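Long-range contacts in putative dehydrogenase (Pseudomonas fluorescens, PDB 6UUG), which acts as the methanesulfinate monooxygenase MsuC of a two-component flavin-dependent system in bacterial sulfur assimilation: residues Phe119-Gln124 with Leu234-Pro239; Leu111-Val116 with Pro127-Thr132; Thr242-Leu247 with Lys327-Ser332; Met176-Ala181 with Leu190-Ile195. All coordinates share one frame; numbering follows the deposited sequence.

Overall arrangement
Contacts 2 and 4 are buried, whereas contacts 1 and 3 are only partly so and lie where loops meet helix ends. Contact 2 pairs helices 100-119 and 122-135 by packing, with no hydrogen bonds between the two segments; contact 4 pairs strands 176-183 and 189-196 by a full ladder of backbone bonds. The two touch, Val116 against Ile178 and Ala194, and Trp128 against Ala194. Contact 1 shares helix 122-135 with contact 2, and its Leu234 reaches both contact 2 and contact 4. Contact 3 lies about 13 Å from contact 1, centre to centre. Both set a phenylalanine ring against a glycine or proline CA and hold a bridging water, in contrast to the backbone ladder of contact 4.

Contact 1. Residues Phe119-Gln124 with Leu234-Pro239; sequences FSRPEQ and LLDPGP
Phe119 and the loop 234-239 meet in a partly buried helix-end-to-loop contact: the end of helix 100-119 is held by the chain that runs from strand 221-228 to helix 247-277. The Phe119 ring crosses Pro239 at about a right angle, with Pro239 CA over the centre of one ring face, 3.7 Å from the centroid, as a CH-pi contact. CG lies anti to the carbonyl carbon (chi1 -69°), which carries the ring to Pro239 while Phe119 CB stays 3.7 Å from Leu234 CB. Were an alanine here, Pro239 would probably lose the ring it packs on, opening a gap beside the loop.

Phe119 O accepts from Gly238 N at 2.9 Å, the donor tilted from the carbonyl plane. The loop curls round this oxygen through the cis peptide before Pro237 and the positive phi (75°) of Gly238, where a CB would run into Leu235 O.

Toward solvent, Arg121 CG rests on Asp236 CB (3.6 Å), but its guanidinium turns instead to a salt bridge with Glu123. Water 1 bonds to Gln124 OE1 and Leu235 N, joining the segments again. Arg121 N, at the N-cap, also gives a nearly straight bond to Gln124 OE1 at 2.9 Å. Gln124 thus reaches back as the N3 residue of a capping box does, though without the return bond from the N-cap side chain, at a helix start following a tight interhelical turn in an acyl-CoA dehydrogenase-type fold.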
# COMPACT_ATOMS: atom_id res chain seq x y z
N PHE A 119 -23.81 -19.19 -28.97
CA PHE A 119 -23.62 -18.54 -30.27
C PHE A 119 -24.27 -19.28 -31.43
O PHE A 119 -24.35 -18.70 -32.53
CB PHE A 119 -22.13 -18.38 -30.60
CG PHE A 119 -21.38 -17.40 -29.74
CD1 PHE A 119 -22.02 -16.60 -28.81
CD2 PHE A 119 -20.00 -17.27 -29.89
CE1 PHE A 119 -21.30 -15.70 -28.02
CE2 PHE A 119 -19.27 -16.36 -29.13
CZ PHE A 119 -19.93 -15.57 -28.19
N SER A 120 -24.74 -20.52 -31.26
CA SER A 120 -25.20 -21.31 -32.39
C SER A 120 -26.60 -21.87 -32.12
O SER A 120 -27.18 -21.67 -31.05
CB SER A 120 -24.22 -22.45 -32.71
OG SER A 120 -24.25 -23.47 -31.73
N ARG A 121 -27.14 -22.58 -33.11
CA ARG A 121 -28.49 -23.10 -33.08
C ARG A 121 -28.55 -24.44 -32.33
O ARG A 121 -27.57 -25.19 -32.31
CB ARG A 121 -29.01 -23.29 -34.50
CG ARG A 121 -29.07 -22.00 -35.31
CD ARG A 121 -29.40 -22.26 -36.77
NE ARG A 121 -28.21 -22.59 -37.57
CZ ARG A 121 -27.94 -23.80 -38.03
NH1 ARG A 121 -28.76 -24.81 -37.77
NH2 ARG A 121 -26.84 -24.02 -38.74
N PRO A 122 -29.70 -24.77 -31.72
CA PRO A 122 -29.81 -26.07 -31.03
C PRO A 122 -29.43 -27.27 -31.89
O PRO A 122 -28.83 -28.22 -31.38
CB PRO A 122 -31.29 -26.12 -30.62
CG PRO A 122 -31.69 -24.68 -30.50
CD PRO A 122 -30.94 -23.98 -31.61
N GLU A 123 -29.74 -27.24 -33.20
CA GLU A 123 -29.35 -28.34 -34.07
C GLU A 123 -27.84 -28.47 -34.19
O GLU A 123 -27.35 -29.51 -34.66
CB GLU A 123 -29.95 -28.17 -35.47
CG GLU A 123 -31.36 -27.60 -35.46
CD GLU A 123 -31.36 -26.09 -35.62
OE1 GLU A 123 -31.02 -25.62 -36.74
OE2 GLU A 123 -31.68 -25.39 -34.64
N GLN A 124 -27.10 -27.44 -33.79
CA GLN A 124 -25.64 -27.50 -33.77
C GLN A 124 -25.11 -27.91 -32.40
O GLN A 124 -24.36 -28.89 -32.29
CB GLN A 124 -25.06 -26.15 -34.17
CG GLN A 124 -25.46 -25.71 -35.56
CD GLN A 124 -25.03 -24.30 -35.85
OE1 GLN A 124 -25.76 -23.34 -35.58
NE2 GLN A 124 -23.83 -24.15 -36.40
N LEU A 234 -20.68 -20.47 -35.99
CA LEU A 234 -21.51 -20.07 -34.85
C LEU A 234 -22.10 -18.71 -35.17
O LEU A 234 -21.57 -17.67 -34.78
CB LEU A 234 -20.69 -20.06 -33.56
CG LEU A 234 -19.72 -21.22 -33.32
CD1 LEU A 234 -19.09 -21.12 -31.92
CD2 LEU A 234 -20.40 -22.58 -33.51
N LEU A 235 -23.24 -18.71 -35.87
CA LEU A 235 -23.80 -17.49 -36.45
C LEU A 235 -25.14 -17.08 -35.87
O LEU A 235 -25.48 -15.90 -35.91
CB LEU A 235 -23.96 -17.65 -37.97
CG LEU A 235 -22.67 -17.71 -38.78
CD1 LEU A 235 -22.96 -18.12 -40.21
CD2 LEU A 235 -21.96 -16.36 -38.73
N ASP A 236 -25.92 -18.01 -35.33
CA ASP A 236 -27.29 -17.72 -34.90
C ASP A 236 -27.45 -18.05 -33.42
O ASP A 236 -27.62 -19.23 -33.07
CB ASP A 236 -28.29 -18.51 -35.74
CG ASP A 236 -29.64 -17.81 -35.85
OD1 ASP A 236 -29.75 -16.64 -35.43
OD2 ASP A 236 -30.59 -18.45 -36.35
N PRO A 237 -27.45 -17.06 -32.52
CA PRO A 237 -27.40 -15.61 -32.76
C PRO A 237 -26.00 -15.02 -32.93
O PRO A 237 -25.88 -13.81 -33.16
CB PRO A 237 -28.05 -15.04 -31.50
CG PRO A 237 -27.62 -16.00 -30.43
CD PRO A 237 -27.63 -17.36 -31.08
N GLY A 238 -24.95 -15.83 -32.80
CA GLY A 238 -23.60 -15.37 -32.97
C GLY A 238 -23.07 -14.54 -31.81
O GLY A 238 -23.77 -14.30 -30.82
N PRO A 239 -21.83 -14.09 -31.91
CA PRO A 239 -21.21 -13.36 -30.80
C PRO A 239 -21.73 -11.93 -30.66
O PRO A 239 -22.13 -11.29 -31.63
CB PRO A 239 -19.72 -13.37 -31.15
CG PRO A 239 -19.68 -13.53 -32.63
CD PRO A 239 -20.86 -14.37 -32.99
O HOH W 1 -25.40 -20.77 -36.27

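Contact 2. Residues Leu111-Val116 with Pro127-Thr132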
# COMPACT_ATOMS: atom_id res chain seq x y z
N LEU A 111 -15.69 -23.28 -21.14
CA LEU A 111 -15.96 -22.04 -21.87
C LEU A 111 -16.22 -22.31 -23.35
O LEU A 111 -17.07 -21.65 -23.96
CB LEU A 111 -14.80 -21.06 -21.70
CG LEU A 111 -14.90 -19.75 -22.49
CD1 LEU A 111 -16.04 -18.89 -21.99
CD2 LEU A 111 -13.58 -18.97 -22.39
N MET A 112 -15.48 -23.25 -23.95
CA MET A 112 -15.74 -23.58 -25.36
C MET A 112 -17.13 -24.17 -25.54
O MET A 112 -17.84 -23.83 -26.50
CB MET A 112 -14.69 -24.56 -25.89
CG MET A 112 -13.24 -24.06 -25.85
SD MET A 112 -13.00 -22.40 -26.52
CE MET A 112 -12.47 -21.49 -25.06
N LEU A 113 -17.56 -25.03 -24.62
CA LEU A 113 -18.92 -25.56 -24.67
C LEU A 113 -19.94 -24.44 -24.51
O LEU A 113 -20.96 -24.42 -25.20
CB LEU A 113 -19.10 -26.62 -23.59
CG LEU A 113 -18.36 -27.94 -23.80
CD1 LEU A 113 -18.61 -28.84 -22.60
CD2 LEU A 113 -18.86 -28.60 -25.09
N ALA A 114 -19.68 -23.49 -23.61
CA ALA A 114 -20.58 -22.35 -23.46
C ALA A 114 -20.66 -21.54 -24.74
O ALA A 114 -21.71 -20.98 -25.06
CB ALA A 114 -20.12 -21.44 -22.31
N THR A 115 -19.55 -21.47 -25.48
CA THR A 115 -19.49 -20.70 -26.72
C THR A 115 -20.44 -21.26 -27.77
O THR A 115 -21.20 -20.51 -28.39
CB THR A 115 -18.05 -20.69 -27.25
OG1 THR A 115 -17.18 -20.11 -26.27
CG2 THR A 115 -17.96 -19.85 -28.52
N VAL A 116 -20.40 -22.57 -28.01
CA VAL A 116 -21.34 -23.14 -28.98
C VAL A 116 -22.77 -23.03 -28.45
O VAL A 116 -23.71 -22.76 -29.21
CB VAL A 116 -20.97 -24.59 -29.37
CG1 VAL A 116 -19.61 -24.64 -30.04
CG2 VAL A 116 -21.01 -25.54 -28.19
N PRO A 127 -26.20 -31.78 -30.61
CA PRO A 127 -25.33 -32.92 -30.95
C PRO A 127 -23.92 -32.78 -30.40
O PRO A 127 -23.32 -33.78 -29.97
CB PRO A 127 -25.33 -32.92 -32.49
CG PRO A 127 -26.56 -32.19 -32.87
CD PRO A 127 -26.77 -31.15 -31.82
N TRP A 128 -23.35 -31.57 -30.42
CA TRP A 128 -22.01 -31.40 -29.87
C TRP A 128 -21.97 -31.74 -28.38
O TRP A 128 -21.02 -32.37 -27.91
CB TRP A 128 -21.52 -29.97 -30.11
CG TRP A 128 -21.01 -29.76 -31.51
CD1 TRP A 128 -20.39 -30.69 -32.30
CD2 TRP A 128 -21.07 -28.55 -32.27
NE1 TRP A 128 -20.06 -30.12 -33.51
CE2 TRP A 128 -20.47 -28.81 -33.52
CE3 TRP A 128 -21.58 -27.27 -32.02
CZ2 TRP A 128 -20.37 -27.85 -34.52
CZ3 TRP A 128 -21.48 -26.31 -33.01
CH2 TRP A 128 -20.88 -26.60 -34.24
N PHE A 129 -23.01 -31.34 -27.63
CA PHE A 129 -23.09 -31.69 -26.21
C PHE A 129 -23.22 -33.19 -26.02
O PHE A 129 -22.55 -33.79 -25.17
CB PHE A 129 -24.28 -30.98 -25.56
CG PHE A 129 -24.00 -29.57 -25.10
CD1 PHE A 129 -22.91 -28.87 -25.59
CD2 PHE A 129 -24.83 -28.96 -24.16
CE1 PHE A 129 -22.66 -27.56 -25.15
CE2 PHE A 129 -24.59 -27.66 -23.72
CZ PHE A 129 -23.49 -26.96 -24.22
N GLU A 130 -24.11 -33.83 -26.79
CA GLU A 130 -24.30 -35.27 -26.66
C GLU A 130 -23.01 -36.03 -26.97
O GLU A 130 -22.63 -36.94 -26.23
CB GLU A 130 -25.43 -35.72 -27.58
CG GLU A 130 -26.77 -35.10 -27.24
CD GLU A 130 -27.85 -35.43 -28.26
OE1 GLU A 130 -27.50 -35.73 -29.42
OE2 GLU A 130 -29.05 -35.39 -27.90
N GLN A 131 -22.31 -35.66 -28.05
CA GLN A 131 -21.09 -36.39 -28.38
C GLN A 131 -19.98 -36.13 -27.37
O GLN A 131 -19.19 -37.03 -27.06
CB GLN A 131 -20.62 -36.01 -29.78
CG GLN A 131 -21.60 -36.38 -30.88
CD GLN A 131 -21.14 -35.89 -32.24
OE1 GLN A 131 -20.59 -36.65 -33.03
NE2 GLN A 131 -21.34 -34.60 -32.50
N THR A 132 -19.90 -34.90 -26.84
CA THR A 132 -18.88 -34.60 -25.84
C THR A 132 -19.09 -35.42 -24.58
O THR A 132 -18.12 -35.93 -24.00
CB THR A 132 -18.92 -33.09 -25.52
OG1 THR A 132 -18.57 -32.35 -26.70
CG2 THR A 132 -17.95 -32.75 -24.40
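Val116 against Trp128 and Leu113 against Phe129 join two neighbouring helices into an antiparallel alpha hairpin, within the N-terminal helical part of the acyl-CoA dehydrogenase-type fold. The segment axes stay 10.8 Å apart and run at 151°, a spacing that bulky aromatic side chains can bridge.

The tight part is mostly apolar. Val116 brings CB and CG1 obliquely to the CE3-CZ3 side of the Trp128 ring, CB standing 3.8 Å from Trp128 CE3, while its other methyl, CG2, turns to Phe129 CE1. Phe129 presents its edge to the neighbouring helix: Leu113 O lies near the ring plane, 3.6 Å from Phe129 CE1, and Leu113 CD2 packs by the same carbon at 3.9 Å. Beyond Trp128 lie Leu234 and Ala194, so a serine in its place would probably take away part of the cover of Val116 and open a gap toward the loop and the sheet.

On the far side of helix 122-135 the contact gives way to solvent. Glu130 is exposed, and Gln131, which suits a partly exposed place, folds back to its own helix with a weak bond to Pro127 O. Thr132 sits at the looser end, its OG1 4.1 Å from Leu113 CD2. This hydroxyl also bonds Trp139 NE1, and it donates to Trp128 O at 2.7 Å, while Thr132 N reaches the same oxygen from the opposite face of the carbonyl plane.

Contact 3. Residues Thr242-Leu247 with Lys327-Ser332; sequences TPFACL and KGPNLS
The ring of Phe244 lies flat on the backbone of Gly328, whose CA stands over the ring centre, 3.6 Å from the centroid and 14° off the normal, in a CH-pi contact. Further toward the rim of that face comes Pro329 N, and the Phe244 and Pro329 side chains lie side by side, pointing in the same direction, Pro329 CD 4.0 Å from Phe244 CD2. CG of Phe244 is anti to the backbone N (chi1 -175°), which swings the ring off its own turn and onto the opposing loop. Glycine suits its place twice over: it ends helix 294-327 with a positive phi, and a CB would collide with Pro329 CD. Trp325 of that helix also meets the Phe244 ring, while Arg117 and Leu118 of helix 100-119 touch its side chain.

The segment 327-332 is the connection between two long helices, 294-327 and 333-360, of the C-terminal helical part of the acyl-CoA dehydrogenase-type fold; Ser332 N-caps the second, its OG bonded to Glu335 N. Here the chain entering helix 247-277 docks on that connection. Leu247 and Leu331 reach toward each other tip to tip, CD2 to CD2 at 3.7 Å, the flexible branched chains filling the space between the loops. The compact, rigid ring of Pro243 packs CB and CG on the Leu331 carbonyl, with CB 3.3 Å from Leu331 O. Water 2 accepts from Phe244 N and donates to Pro329 O and Leu331 O, three bonds between the loops. Thr242 OG1 accepts from Ala245 N at 3.1 Å with an N-H...O angle of 173°, an ST motif that overlaps the start of the type I turn Phe244-Leu247.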
# COMPACT_ATOMS: atom_id res chain seq x y z
N THR A 242 -27.40 -10.90 -28.28
CA THR A 242 -28.31 -10.69 -27.16
C THR A 242 -27.54 -10.62 -25.84
O THR A 242 -26.40 -11.09 -25.77
CB THR A 242 -29.33 -11.82 -27.07
OG1 THR A 242 -28.66 -13.03 -26.70
CG2 THR A 242 -30.05 -12.01 -28.40
N PRO A 243 -28.15 -10.06 -24.78
CA PRO A 243 -27.52 -10.13 -23.45
C PRO A 243 -27.11 -11.53 -23.03
O PRO A 243 -26.03 -11.71 -22.45
CB PRO A 243 -28.62 -9.56 -22.52
CG PRO A 243 -29.38 -8.62 -23.38
CD PRO A 243 -29.38 -9.23 -24.77
N PHE A 244 -27.96 -12.52 -23.29
CA PHE A 244 -27.62 -13.91 -22.97
C PHE A 244 -26.37 -14.35 -23.73
O PHE A 244 -25.44 -14.91 -23.13
CB PHE A 244 -28.83 -14.80 -23.28
CG PHE A 244 -28.66 -16.25 -22.90
CD1 PHE A 244 -28.37 -16.62 -21.60
CD2 PHE A 244 -28.84 -17.26 -23.85
CE1 PHE A 244 -28.22 -17.95 -21.25
CE2 PHE A 244 -28.70 -18.58 -23.51
CZ PHE A 244 -28.40 -18.94 -22.21
N ALA A 245 -26.31 -14.10 -25.04
CA ALA A 245 -25.09 -14.40 -25.78
C ALA A 245 -23.90 -13.65 -25.20
O ALA A 245 -22.77 -14.17 -25.17
CB ALA A 245 -25.26 -14.04 -27.26
N CYS A 246 -24.13 -12.43 -24.73
CA CYS A 246 -23.07 -11.61 -24.15
C CYS A 246 -22.64 -12.10 -22.78
O CYS A 246 -21.76 -11.47 -22.16
CB CYS A 246 -23.53 -10.15 -24.07
SG CYS A 246 -23.53 -9.33 -25.73
N LEU A 247 -23.20 -13.20 -22.27
CA LEU A 247 -22.60 -13.82 -21.10
C LEU A 247 -21.28 -14.50 -21.41
O LEU A 247 -20.51 -14.78 -20.49
CB LEU A 247 -23.54 -14.85 -20.48
CG LEU A 247 -24.80 -14.38 -19.78
CD1 LEU A 247 -25.59 -15.61 -19.32
CD2 LEU A 247 -24.55 -13.42 -18.62
N LYS A 327 -32.10 -17.19 -16.83
CA LYS A 327 -33.07 -16.41 -17.58
C LYS A 327 -33.01 -16.67 -19.07
O LYS A 327 -33.98 -16.38 -19.79
CB LYS A 327 -32.89 -14.92 -17.29
CG LYS A 327 -33.05 -14.62 -15.80
CD LYS A 327 -33.59 -13.25 -15.52
CE LYS A 327 -33.79 -13.07 -14.02
NZ LYS A 327 -32.59 -13.54 -13.26
N GLY A 328 -31.91 -17.24 -19.55
CA GLY A 328 -31.77 -17.57 -20.95
C GLY A 328 -31.91 -16.35 -21.84
O GLY A 328 -31.52 -15.23 -21.48
N PRO A 329 -32.49 -16.56 -23.02
CA PRO A 329 -32.66 -15.44 -23.97
C PRO A 329 -33.50 -14.28 -23.45
O PRO A 329 -33.46 -13.21 -24.06
CB PRO A 329 -33.34 -16.11 -25.17
CG PRO A 329 -32.84 -17.53 -25.12
CD PRO A 329 -32.77 -17.86 -23.65
N ASN A 330 -34.22 -14.45 -22.34
CA ASN A 330 -34.95 -13.34 -21.72
C ASN A 330 -34.08 -12.45 -20.85
O ASN A 330 -34.61 -11.53 -20.22
CB ASN A 330 -36.11 -13.88 -20.88
CG ASN A 330 -37.15 -14.58 -21.73
OD1 ASN A 330 -37.31 -14.27 -22.90
ND2 ASN A 330 -37.84 -15.55 -21.14
N LEU A 331 -32.78 -12.70 -20.78
CA LEU A 331 -31.90 -11.90 -19.93
C LEU A 331 -31.87 -10.45 -20.40
O LEU A 331 -31.70 -10.17 -21.59
CB LEU A 331 -30.49 -12.50 -19.94
CG LEU A 331 -29.44 -11.82 -19.05
CD1 LEU A 331 -29.77 -11.93 -17.57
CD2 LEU A 331 -28.06 -12.41 -19.34
N SER A 332 -32.02 -9.51 -19.46
CA SER A 332 -31.99 -8.10 -19.81
C SER A 332 -30.55 -7.57 -19.86
O SER A 332 -29.65 -8.09 -19.20
CB SER A 332 -32.79 -7.25 -18.82
OG SER A 332 -32.17 -7.22 -17.54
O HOH W 2 -30.87 -11.87 -23.76

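Contact 4. Residues Met176-Ala181 with Leu190-Ile195; sequences MLIASA and LLIAAI
Leu177 with Ile195, Ala179 with Ala193 and Ala181 with Leu191 are the hydrogen-bonded pairs of an antiparallel beta hairpin, strands 176-183 and 189-196. Each pair trades two backbone bonds, so all six N-H groups and all six carbonyl oxygens are satisfied across the ladder. The bonds are of ordinary length: Leu177 N to Ile195 O is 2.8 Å and Ile195 N to Leu177 O 3.0 Å, and most point nearly along the C=O axis. Five of these oxygens also take a CA-H...O contact, such as Ser180 CA to Leu191 O at 3.2 Å.

The non-hydrogen-bonded residues turn their backbone groups outward. Ile178 bonds to Gly140 and Ala142 of strand 139-142, and on the other flank Ile192 bonds to Leu234 and Ala194 to Glu232. Ser180 OG has a weak bond to Asn144 N.

Alanines suit the face turned to strand 221-228, Ala179 meeting Phe223 and Ala193 meeting Val228. On the opposite face the beta-branched Ile178 and Ile192 meet, and Ile178 also packs on Met112 and Val116 of helix 100-119. At the hairpin's open end Met176, bent at chi2 (-71°) and chi3, lays CE on Ile195 C at 3.7 Å. Ile178 CG2, anti to its own N, touches Ile192 CG2 at 3.5 Å.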
# COMPACT_ATOMS: atom_id res chain seq x y z
N MET A 176 -11.85 -31.10 -30.16
CA MET A 176 -12.54 -30.03 -30.86
C MET A 176 -11.88 -28.71 -30.52
O MET A 176 -11.30 -28.56 -29.44
CB MET A 176 -14.03 -29.98 -30.49
CG MET A 176 -14.86 -31.19 -30.94
SD MET A 176 -15.09 -31.24 -32.73
CE MET A 176 -16.06 -29.76 -33.02
N LEU A 177 -11.96 -27.77 -31.47
CA LEU A 177 -11.42 -26.42 -31.31
C LEU A 177 -12.49 -25.40 -31.65
O LEU A 177 -13.31 -25.61 -32.54
CB LEU A 177 -10.22 -26.15 -32.23
CG LEU A 177 -8.94 -26.95 -32.14
CD1 LEU A 177 -8.03 -26.50 -33.26
CD2 LEU A 177 -8.30 -26.73 -30.79
N ILE A 178 -12.46 -24.29 -30.93
CA ILE A 178 -13.18 -23.09 -31.31
C ILE A 178 -12.16 -22.18 -31.99
O ILE A 178 -11.22 -21.71 -31.35
CB ILE A 178 -13.82 -22.39 -30.11
CG1 ILE A 178 -14.79 -23.33 -29.38
CG2 ILE A 178 -14.50 -21.11 -30.55
CD1 ILE A 178 -16.15 -23.41 -30.01
N ALA A 179 -12.33 -21.93 -33.29
CA ALA A 179 -11.37 -21.14 -34.06
C ALA A 179 -12.06 -19.91 -34.62
O ALA A 179 -13.23 -19.96 -35.02
CB ALA A 179 -10.77 -21.97 -35.21
N SER A 180 -11.33 -18.79 -34.68
CA SER A 180 -11.86 -17.57 -35.26
C SER A 180 -11.06 -17.18 -36.50
O SER A 180 -9.89 -17.55 -36.67
CB SER A 180 -11.84 -16.41 -34.26
OG SER A 180 -10.54 -16.21 -33.74
N ALA A 181 -11.72 -16.41 -37.37
CA ALA A 181 -11.10 -15.86 -38.56
C ALA A 181 -11.82 -14.57 -38.90
O ALA A 181 -12.96 -14.35 -38.48
CB ALA A 181 -11.18 -16.84 -39.74
N LEU A 190 -15.49 -10.65 -37.49
CA LEU A 190 -15.01 -11.89 -36.90
C LEU A 190 -16.01 -13.01 -37.10
O LEU A 190 -17.22 -12.82 -36.93
CB LEU A 190 -14.74 -11.69 -35.40
CG LEU A 190 -14.00 -12.82 -34.69
CD1 LEU A 190 -12.60 -13.01 -35.27
CD2 LEU A 190 -13.92 -12.56 -33.18
N LEU A 191 -15.51 -14.19 -37.46
CA LEU A 191 -16.32 -15.38 -37.68
C LEU A 191 -15.78 -16.50 -36.80
O LEU A 191 -14.57 -16.75 -36.79
CB LEU A 191 -16.30 -15.79 -39.16
CG LEU A 191 -17.01 -17.08 -39.54
CD1 LEU A 191 -18.51 -16.92 -39.36
CD2 LEU A 191 -16.67 -17.47 -40.97
N ILE A 192 -16.67 -17.18 -36.07
CA ILE A 192 -16.29 -18.23 -35.13
C ILE A 192 -16.82 -19.57 -35.64
O ILE A 192 -17.96 -19.65 -36.10
CB ILE A 192 -16.84 -17.95 -33.72
CG1 ILE A 192 -16.70 -16.47 -33.34
CG2 ILE A 192 -16.15 -18.85 -32.71
CD1 ILE A 192 -15.30 -15.99 -33.23
N ALA A 193 -16.01 -20.61 -35.53
CA ALA A 193 -16.42 -21.95 -35.94
C ALA A 193 -15.94 -22.98 -34.92
O ALA A 193 -14.94 -22.77 -34.24
CB ALA A 193 -15.86 -22.31 -37.33
N ALA A 194 -16.67 -24.09 -34.82
CA ALA A 194 -16.26 -25.24 -34.03
C ALA A 194 -15.86 -26.36 -34.98
O ALA A 194 -16.69 -26.83 -35.76
CB ALA A 194 -17.38 -25.71 -33.10
N ILE A 195 -14.60 -26.80 -34.92
CA ILE A 195 -14.11 -27.77 -35.89
C ILE A 195 -13.21 -28.78 -35.20
O ILE A 195 -12.63 -28.50 -34.14
CB ILE A 195 -13.35 -27.08 -37.05
CG1 ILE A 195 -12.16 -26.28 -36.53
CG2 ILE A 195 -14.28 -26.19 -37.87
CD1 ILE A 195 -11.40 -25.56 -37.64